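PDB 5ZCG: probable protein phosphatase 2C 50 from Oryza sativa subsp. japonica, which probably removes phosphate from phosphoserine and phosphothreonine in proteins as a magnesium-dependent phosphatase of the PP2C family. Local coordinates for residues L50-H55 with V151-V156; I166-G171 with K239-L244; M213-G218 with F225-P230. The protein carries 5 engineered substitutions. All coordinates share one frame; numbering follows the deposited sequence.

Contact 1: L50-H55 with V151-V156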
loop_
_atom_site.group_PDB
_atom_site.type_symbol
_atom_site.label_atom_id
_atom_site.label_comp_id
_atom_site.label_asym_id
_atom_site.label_seq_id
_atom_site.Cartn_x
_atom_site.Cartn_y
_atom_site.Cartn_z
ATOM N N LEU A 50 -3.567 -37.107 0.287
ATOM C CA LEU A 50 -2.977 -36.863 -1.022
ATOM C C LEU A 50 -2.113 -35.610 -0.987
ATOM O O LEU A 50 -2.431 -34.631 -0.303
ATOM C CB LEU A 50 -4.074 -36.707 -2.070
ATOM C CG LEU A 50 -4.759 -37.970 -2.585
ATOM C CD1 LEU A 50 -6.029 -37.599 -3.335
ATOM C CD2 LEU A 50 -3.816 -38.747 -3.482
ATOM N N ARG A 51 -1.019 -35.633 -1.744
ATOM C CA ARG A 51 -0.097 -34.509 -1.792
ATOM C C ARG A 51 -0.063 -33.923 -3.196
ATOM O O ARG A 51 0.136 -34.648 -4.178
ATOM C CB ARG A 51 1.311 -34.948 -1.380
ATOM C CG ARG A 51 1.370 -35.657 -0.034
ATOM C CD ARG A 51 2.097 -34.810 0.994
ATOM N NE ARG A 51 3.458 -34.511 0.562
ATOM C CZ ARG A 51 4.488 -35.338 0.711
ATOM N NH1 ARG A 51 4.314 -36.520 1.289
ATOM N NH2 ARG A 51 5.693 -34.982 0.283
ATOM N N LEU A 52 -0.260 -32.613 -3.276
ATOM C CA LEU A 52 -0.191 -31.870 -4.531
ATOM C C LEU A 52 0.739 -30.678 -4.339
ATOM O O LEU A 52 0.390 -29.742 -3.589
ATOM C CB LEU A 52 -1.590 -31.430 -4.955
ATOM C CG LEU A 52 -1.753 -30.656 -6.259
ATOM C CD1 LEU A 52 -1.363 -31.520 -7.446
ATOM C CD2 LEU A 52 -3.188 -30.172 -6.382
ATOM N N PRO A 53 1.906 -30.654 -4.979
ATOM C CA PRO A 53 2.809 -29.507 -4.836
ATOM C C PRO A 53 2.249 -28.250 -5.493
ATOM O O PRO A 53 1.550 -28.310 -6.509
ATOM C CB PRO A 53 4.094 -29.972 -5.537
ATOM C CG PRO A 53 3.942 -31.454 -5.715
ATOM C CD PRO A 53 2.475 -31.697 -5.846
ATOM N N ALA A 54 2.554 -27.100 -4.888
ATOM C CA ALA A 54 2.120 -25.817 -5.426
ATOM C C ALA A 54 3.242 -24.795 -5.312
ATOM O O ALA A 54 4.077 -24.861 -4.406
ATOM C CB ALA A 54 0.874 -25.286 -4.706
ATOM N N HIS A 55 3.234 -23.831 -6.234
ATOM C CA HIS A 55 4.191 -22.735 -6.281
ATOM C C HIS A 55 3.461 -21.422 -6.051
ATOM O O HIS A 55 2.282 -21.285 -6.383
ATOM C CB HIS A 55 4.916 -22.691 -7.626
ATOM C CG HIS A 55 4.946 -24.006 -8.334
ATOM N ND1 HIS A 55 5.653 -25.089 -7.859
ATOM C CD2 HIS A 55 4.347 -24.416 -9.475
ATOM C CE1 HIS A 55 5.490 -26.111 -8.678
ATOM N NE2 HIS A 55 4.703 -25.728 -9.668
ATOM N N VAL A 151 -0.153 -21.632 -7.803
ATOM C CA VAL A 151 -0.250 -22.398 -9.033
ATOM C C VAL A 151 0.038 -23.853 -8.699
ATOM O O VAL A 151 1.052 -24.162 -8.065
ATOM C CB VAL A 151 0.725 -21.882 -10.108
ATOM C CG1 VAL A 151 0.631 -22.744 -11.350
ATOM C CG2 VAL A 151 0.448 -20.407 -10.424
ATOM N N CYS A 152 -0.861 -24.736 -9.106
ATOM C CA CYS A 152 -0.615 -26.170 -9.083
ATOM C C CYS A 152 -1.034 -26.728 -10.433
ATOM O O CYS A 152 -1.421 -25.982 -11.339
ATOM C CB CYS A 152 -1.350 -26.850 -7.917
ATOM S SG CYS A 152 -3.147 -26.866 -8.046
ATOM N N SER A 153 -0.945 -28.050 -10.579
ATOM C CA SER A 153 -1.173 -28.651 -11.889
ATOM C C SER A 153 -2.597 -28.417 -12.373
ATOM O O SER A 153 -2.829 -28.228 -13.572
ATOM C CB SER A 153 -0.870 -30.148 -11.834
ATOM O OG SER A 153 0.371 -30.368 -11.194
ATOM N N SER A 154 -3.565 -28.422 -11.456
ATOM C CA SER A 154 -4.973 -28.396 -11.826
ATOM C C SER A 154 -5.659 -27.055 -11.608
ATOM O O SER A 154 -6.707 -26.821 -12.216
ATOM C CB SER A 154 -5.745 -29.482 -11.061
ATOM O OG SER A 154 -5.788 -29.184 -9.678
ATOM N N HIS A 155 -5.121 -26.183 -10.754
ATOM C CA HIS A 155 -5.825 -24.966 -10.370
ATOM C C HIS A 155 -4.852 -23.808 -10.197
ATOM O O HIS A 155 -3.673 -24.001 -9.889
ATOM C CB HIS A 155 -6.611 -25.153 -9.056
ATOM C CG HIS A 155 -7.754 -26.114 -9.164
ATOM N ND1 HIS A 155 -7.580 -27.483 -9.173
ATOM C CD2 HIS A 155 -9.086 -25.903 -9.277
ATOM C CE1 HIS A 155 -8.757 -28.073 -9.285
ATOM N NE2 HIS A 155 -9.687 -27.136 -9.351
ATOM N N VAL A 156 -5.369 -22.600 -10.403
ATOM C CA VAL A 156 -4.728 -21.363 -9.977
ATOM C C VAL A 156 -5.641 -20.692 -8.956
ATOM O O VAL A 156 -6.840 -20.530 -9.205
ATOM C CB VAL A 156 -4.457 -20.430 -11.172
ATOM C CG1 VAL A 156 -3.897 -19.106 -10.688
ATOM C CG2 VAL A 156 -3.522 -21.104 -12.171
HETATM O O HOH W 1 1.010 -29.349 -8.867
#

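Contact 2: I166-G171 with K239-L244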
loop_
_atom_site.group_PDB
_atom_site.type_symbol
_atom_site.label_atom_id
_atom_site.label_comp_id
_atom_site.label_asym_id
_atom_site.label_seq_id
_atom_site.Cartn_x
_atom_site.Cartn_y
_atom_site.Cartn_z
ATOM N N ILE A 166 -3.682 -9.324 -11.466
ATOM C CA ILE A 166 -3.273 -10.531 -12.170
ATOM C C ILE A 166 -4.299 -10.823 -13.255
ATOM O O ILE A 166 -5.509 -10.712 -13.032
ATOM C CB ILE A 166 -3.115 -11.740 -11.226
ATOM C CG1 ILE A 166 -2.854 -13.006 -12.043
ATOM C CG2 ILE A 166 -4.342 -11.896 -10.361
ATOM C CD1 ILE A 166 -2.475 -14.201 -11.218
ATOM N N VAL A 167 -3.810 -11.167 -14.440
ATOM C CA VAL A 167 -4.655 -11.467 -15.586
ATOM C C VAL A 167 -4.249 -12.828 -16.131
ATOM O O VAL A 167 -3.061 -13.173 -16.151
ATOM C CB VAL A 167 -4.551 -10.376 -16.676
ATOM C CG1 VAL A 167 -5.467 -10.695 -17.850
ATOM C CG2 VAL A 167 -4.900 -9.017 -16.094
ATOM N N LEU A 168 -5.237 -13.617 -16.530
ATOM C CA LEU A 168 -5.005 -14.891 -17.185
ATOM C C LEU A 168 -5.248 -14.729 -18.678
ATOM O O LEU A 168 -6.198 -14.064 -19.095
ATOM C CB LEU A 168 -5.921 -15.971 -16.606
ATOM C CG LEU A 168 -6.188 -17.219 -17.446
ATOM C CD1 LEU A 168 -5.015 -18.173 -17.347
ATOM C CD2 LEU A 168 -7.482 -17.895 -17.004
ATOM N N CYS A 169 -4.366 -15.300 -19.483
ATOM C CA CYS A 169 -4.566 -15.351 -20.924
ATOM C C CYS A 169 -5.130 -16.728 -21.236
ATOM O O CYS A 169 -4.441 -17.737 -21.070
ATOM C CB CYS A 169 -3.264 -15.085 -21.679
ATOM S SG CYS A 169 -3.476 -14.970 -23.471
ATOM N N ARG A 170 -6.397 -16.778 -21.639
ATOM C CA ARG A 170 -7.075 -18.033 -21.939
ATOM C C ARG A 170 -7.674 -17.923 -23.328
ATOM O O ARG A 170 -8.451 -17.002 -23.594
ATOM C CB ARG A 170 -8.161 -18.338 -20.903
ATOM C CG ARG A 170 -9.064 -19.504 -21.270
ATOM C CD ARG A 170 -9.897 -19.937 -20.076
ATOM N NE ARG A 170 -9.083 -20.565 -19.042
ATOM C CZ ARG A 170 -9.543 -20.924 -17.845
ATOM N NH1 ARG A 170 -10.814 -20.715 -17.533
ATOM N NH2 ARG A 170 -8.733 -21.491 -16.961
ATOM N N GLY A 171 -7.332 -18.869 -24.197
ATOM C CA GLY A 171 -7.760 -18.784 -25.581
ATOM C C GLY A 171 -7.324 -17.481 -26.213
ATOM O O GLY A 171 -8.106 -16.849 -26.933
ATOM N N LYS A 239 -7.732 -26.116 -21.038
ATOM C CA LYS A 239 -6.989 -26.468 -22.244
ATOM C C LYS A 239 -6.337 -25.248 -22.889
ATOM O O LYS A 239 -5.184 -25.314 -23.332
ATOM C CB LYS A 239 -7.931 -27.164 -23.234
ATOM C CG LYS A 239 -9.000 -26.244 -23.836
ATOM C CD LYS A 239 -10.408 -26.797 -23.714
ATOM C CE LYS A 239 -11.448 -25.751 -24.111
ATOM N NZ LYS A 239 -11.471 -24.593 -23.167
ATOM N N ASP A 240 -7.051 -24.125 -22.948
ATOM C CA ASP A 240 -6.610 -22.953 -23.693
ATOM C C ASP A 240 -5.792 -21.967 -22.862
ATOM O O ASP A 240 -5.559 -20.843 -23.320
ATOM C CB ASP A 240 -7.823 -22.242 -24.303
ATOM C CG ASP A 240 -9.035 -22.270 -23.390
ATOM O OD1 ASP A 240 -8.891 -22.674 -22.215
ATOM O OD2 ASP A 240 -10.134 -21.892 -23.846
ATOM N N ASP A 241 -5.344 -22.353 -21.670
ATOM C CA ASP A 241 -4.512 -21.463 -20.869
ATOM C C ASP A 241 -3.163 -21.240 -21.542
ATOM O O ASP A 241 -2.481 -22.195 -21.928
ATOM C CB ASP A 241 -4.300 -22.039 -19.471
ATOM C CG ASP A 241 -5.576 -22.089 -18.656
ATOM O OD1 ASP A 241 -6.481 -21.262 -18.903
ATOM O OD2 ASP A 241 -5.665 -22.956 -17.759
ATOM N N ASP A 242 -2.782 -19.971 -21.691
ATOM C CA ASP A 242 -1.476 -19.589 -22.214
ATOM C C ASP A 242 -0.520 -19.218 -21.084
ATOM O O ASP A 242 0.557 -19.807 -20.954
ATOM C CB ASP A 242 -1.625 -18.426 -23.204
ATOM C CG ASP A 242 -2.573 -18.749 -24.343
ATOM O OD1 ASP A 242 -2.220 -19.585 -25.203
ATOM O OD2 ASP A 242 -3.680 -18.171 -24.368
ATOM N N CYS A 243 -0.893 -18.238 -20.265
ATOM C CA CYS A 243 0.022 -17.718 -19.260
ATOM C C CYS A 243 -0.752 -16.874 -18.258
ATOM O O CYS A 243 -1.907 -16.497 -18.483
ATOM C CB CYS A 243 1.134 -16.880 -19.903
ATOM S SG CYS A 243 0.527 -15.561 -20.986
ATOM N N LEU A 244 -0.077 -16.567 -17.154
ATOM C CA LEU A 244 -0.546 -15.656 -16.122
ATOM C C LEU A 244 0.343 -14.424 -16.118
ATOM O O LEU A 244 1.563 -14.536 -16.278
ATOM C CB LEU A 244 -0.499 -16.304 -14.733
ATOM C CG LEU A 244 -1.607 -17.260 -14.302
ATOM C CD1 LEU A 244 -1.349 -17.718 -12.879
ATOM C CD2 LEU A 244 -2.965 -16.605 -14.421
#

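Contact 3: M213-G218 with F225-P230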
loop_
_atom_site.group_PDB
_atom_site.type_symbol
_atom_site.label_atom_id
_atom_site.label_comp_id
_atom_site.label_asym_id
_atom_site.label_seq_id
_atom_site.Cartn_x
_atom_site.Cartn_y
_atom_site.Cartn_z
ATOM N N MET A 213 -6.121 3.613 -3.000
ATOM C CA MET A 213 -6.555 2.232 -2.901
ATOM C C MET A 213 -7.326 2.052 -1.602
ATOM O O MET A 213 -7.042 2.709 -0.596
ATOM C CB MET A 213 -5.378 1.255 -2.933
ATOM C CG MET A 213 -4.437 1.379 -1.744
ATOM S SD MET A 213 -3.068 0.219 -1.879
ATOM C CE MET A 213 -3.045 0.035 -3.631
ATOM N N SER A 214 -8.321 1.168 -1.636
ATOM C CA SER A 214 -9.178 0.925 -0.484
ATOM C C SER A 214 -8.714 -0.252 0.366
ATOM O O SER A 214 -9.229 -0.436 1.474
ATOM C CB SER A 214 -10.623 0.694 -0.942
ATOM O OG SER A 214 -10.680 -0.208 -2.029
ATOM N N ARG A 215 -7.773 -1.056 -0.127
ATOM C CA ARG A 215 -7.235 -2.180 0.622
ATOM C C ARG A 215 -5.733 -2.242 0.407
ATOM O O ARG A 215 -5.242 -1.928 -0.682
ATOM C CB ARG A 215 -7.873 -3.514 0.202
ATOM C CG ARG A 215 -9.388 -3.489 0.181
ATOM C CD ARG A 215 -9.986 -4.866 0.344
ATOM N NE ARG A 215 -11.409 -4.846 0.032
ATOM C CZ ARG A 215 -12.176 -5.926 -0.041
ATOM N NH1 ARG A 215 -11.653 -7.128 0.177
ATOM N NH2 ARG A 215 -13.465 -5.804 -0.334
ATOM N N SER A 216 -5.016 -2.648 1.448
ATOM C CA SER A 216 -3.570 -2.824 1.389
ATOM C C SER A 216 -3.128 -3.571 2.638
ATOM O O SER A 216 -3.916 -3.803 3.560
ATOM C CB SER A 216 -2.837 -1.482 1.278
ATOM O OG SER A 216 -2.430 -1.025 2.554
ATOM N N ILE A 217 -1.856 -3.956 2.648
ATOM C CA ILE A 217 -1.182 -4.463 3.836
ATOM C C ILE A 217 -0.380 -3.315 4.434
ATOM O O ILE A 217 0.370 -2.642 3.720
ATOM C CB ILE A 217 -0.272 -5.658 3.500
ATOM C CG1 ILE A 217 -1.106 -6.831 2.974
ATOM C CG2 ILE A 217 0.549 -6.069 4.723
ATOM C CD1 ILE A 217 -0.331 -8.119 2.848
ATOM N N GLY A 218 -0.538 -3.085 5.733
ATOM C CA GLY A 218 0.120 -1.960 6.373
ATOM C C GLY A 218 -0.818 -0.774 6.468
ATOM O O GLY A 218 -2.025 -0.967 6.639
ATOM N N PHE A 225 -10.472 2.095 7.504
ATOM C CA PHE A 225 -10.942 2.341 6.145
ATOM C C PHE A 225 -10.161 1.522 5.121
ATOM O O PHE A 225 -10.746 0.998 4.166
ATOM C CB PHE A 225 -10.861 3.837 5.832
ATOM C CG PHE A 225 -11.419 4.711 6.925
ATOM C CD1 PHE A 225 -12.766 4.662 7.249
ATOM C CD2 PHE A 225 -10.596 5.572 7.638
ATOM C CE1 PHE A 225 -13.286 5.456 8.258
ATOM C CE2 PHE A 225 -11.110 6.372 8.651
ATOM C CZ PHE A 225 -12.459 6.313 8.959
ATOM N N VAL A 226 -8.845 1.402 5.294
ATOM C CA VAL A 226 -8.010 0.563 4.440
ATOM C C VAL A 226 -7.770 -0.751 5.176
ATOM O O VAL A 226 -7.197 -0.760 6.268
ATOM C CB VAL A 226 -6.691 1.268 4.082
ATOM C CG1 VAL A 226 -5.844 0.395 3.171
ATOM C CG2 VAL A 226 -6.975 2.615 3.417
ATOM N N ILE A 227 -8.204 -1.858 4.592
ATOM C CA ILE A 227 -8.183 -3.149 5.276
ATOM C C ILE A 227 -7.285 -4.093 4.500
ATOM O O ILE A 227 -7.070 -3.928 3.282
ATOM C CB ILE A 227 -9.610 -3.726 5.444
ATOM C CG1 ILE A 227 -10.339 -3.737 4.100
ATOM C CG2 ILE A 227 -10.382 -2.948 6.506
ATOM C CD1 ILE A 227 -11.580 -4.597 4.086
ATOM N N PRO A 228 -6.741 -5.131 5.166
ATOM C CA PRO A 228 -5.870 -6.082 4.465
ATOM C C PRO A 228 -6.600 -7.328 3.997
ATOM O O PRO A 228 -5.988 -8.396 3.880
ATOM C CB PRO A 228 -4.826 -6.421 5.527
ATOM C CG PRO A 228 -5.628 -6.380 6.833
ATOM C CD PRO A 228 -6.770 -5.388 6.625
ATOM N N LYS A 229 -7.892 -7.210 3.706
ATOM C CA LYS A 229 -8.697 -8.383 3.398
ATOM C C LYS A 229 -8.635 -8.661 1.906
ATOM O O LYS A 229 -9.023 -7.794 1.111
ATOM C CB LYS A 229 -10.140 -8.187 3.828
ATOM C CG LYS A 229 -11.089 -9.247 3.278
ATOM C CD LYS A 229 -12.183 -9.594 4.269
ATOM C CE LYS A 229 -13.155 -10.618 3.703
ATOM N NZ LYS A 229 -12.564 -11.983 3.652
ATOM N N PRO A 230 -8.185 -9.836 1.482
ATOM C CA PRO A 230 -8.056 -10.109 0.050
ATOM C C PRO A 230 -9.359 -10.628 -0.543
ATOM O O PRO A 230 -10.230 -11.160 0.150
ATOM C CB PRO A 230 -6.975 -11.195 0.005
ATOM C CG PRO A 230 -7.177 -11.958 1.283
ATOM C CD PRO A 230 -7.705 -10.960 2.307
#

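Contact 1: L50-H55 with V151-V156
Leu52 meets Cys152 just outside the hydrogen-bonded part of an antiparallel strand pair. Its CB heads for 151-156, and CG, anti to the backbone N (chi1 -179°), lies 4.2 Å from Cys152 CB. The branch then divides: CD2 goes on to Cys152 SG at 3.7 Å, while CD1 turns to the hydroxyl of Ser153, CD1 to OG 4.3 Å. The same side chain also packs on Leu34. Pro53 presents its carbonyl to the same cysteine, and a water links that oxygen to the turn, 2.6 Å from Pro53 O and as far from Ser153 OG. Further along, His55 and Val151 form a hydrogen-bonded antiparallel pair: His55 N to Val151 O is 2.9 Å and Val151 N to His55 O is 2.8 Å, at 170° and 171°. Val151 O also takes a CA-H...O contact from Ala54. The imidazole of His55 is held through ND1 by Arg25 N. These bonds join strand 53-63 to the end of 143-151, where the chain turns back into 155-161, a step closed by Cys152 N donating to His155 O at 3.0 Å. Two nearly straight amide bonds at His55 and Val151 thus set the direction and register of the pair, and the water takes over where the backbones part, bridging Pro53 and Ser153 across the widening gap.

Contact 2: I166-G171 with K239-L244
The guanidinium of Arg170 takes Asp241 at its edge, while Leu168 CD2 lies over one face, 3.5 Å above the plane and offset toward the rim. Asp241 OD1 sits 1° out of that plane and accepts twice, from Arg170 NE at 2.7 Å and from Arg170 NH2 at 3.0 Å, the latter on its syn lone pair. Asp240 comes obliquely instead: its OD1 is 3.8 Å from Arg170 NE, a long interaction of charges with no N-H directed at it. Second partners fix both groups, Pro236 O for Arg170 NH2 and Ala238 N for Asp241 OD2. An alanine in place of Arg170 would probably leave the Asp241 carboxylate without its cationic mate and take away the flat group that Leu168 CD2 packs against. The backbones are neighbouring strands of the five-stranded antiparallel sheet, and they carry a beta bulge: Asp242 and Cys243 together face Cys169, Asp242 N donating to Cys169 O and Cys169 N to Cys243 O, each at 2.9 Å. Normal register returns at Leu168 with Leu244, where Leu244 CD2 packs 3.7 Å from Leu168 CB and also meets Ile166 CD1. At the other end, Gly171 N reaches Asp240 O at 2.8 Å from above the carbonyl plane.

Contact 3: M213-G218 with F225-P230
Arg215 NH1 donates to Lys229 O at 2.9 Å, with an N-H...O angle of 164°. The oxygen lies near the plane of the guanidinium, at its edge, whereas the nitrogen approaches from above the carbonyl plane of Lys229. The side chain gets there by running extended from CG to NE, after CG has been set anti to the carbonyl carbon (chi1 -50°). Ile227 accompanies it, pointing the same way: its CG1 is 3.9 Å from Arg215 CD, and its CD1 covers one guanidinium face near the rim. The remaining nitrogens look outside the two segments, NE to a salt bridge with Glu188 and NH2 to a weak, long ion pair with Glu231, which together should restrict rotation of the group. The backbones are joined directly by Ser216 N, which donates to Ile227 O at 3.0 Å, again from above the carbonyl plane. Next to this bond Pro228 CA makes a 3.1 Å CA-H...O contact with Ser216 O. A straighter contact of the same kind runs from Val226 CA to Ser214 O, 3.4 Å long with 166° at the hydrogen. Ser214 O and Phe225 O are both acceptors, 3.4 Å apart; Arg191 of helix 186-194 serves them with NH1 and NH2 respectively, which would offset the repulsion between them. Val226 CG1 packs 3.7 Å from Ser216 OG, a hydroxyl held by Asp219. Ser214, Arg215, Gly218 and Asp219 fit the Ser-Arg-x-x-Gly-Asp signature of PP2C phosphatases, with the Met213 side chain just before it about 8 Å from a bound magnesium ion, and contact with 225-230 ties that motif to the loop leading into strand 231-236.

From the N terminus, contact 1 is the first to close, bringing 151-156 back to 50-55 over an excursion that includes helices 67-91 and 99-118. Contact 2 opens only after that, at 166-171, and closes at 239-244; contact 3 is nested within its loop, a short return of six residues between 213-218 and 225-230. Contacts 1 and 3 both reach the six-stranded sheet, whereas contact 2 lies in the five-stranded one. One place where the two sheets meet is Val156 CG1 of contact 1 against Leu244 CD1 of contact 2, at 3.6 Å. Contact 3 stands apart, its nearest atoms about 13 Å from contact 1 and about 11 Å from contact 2.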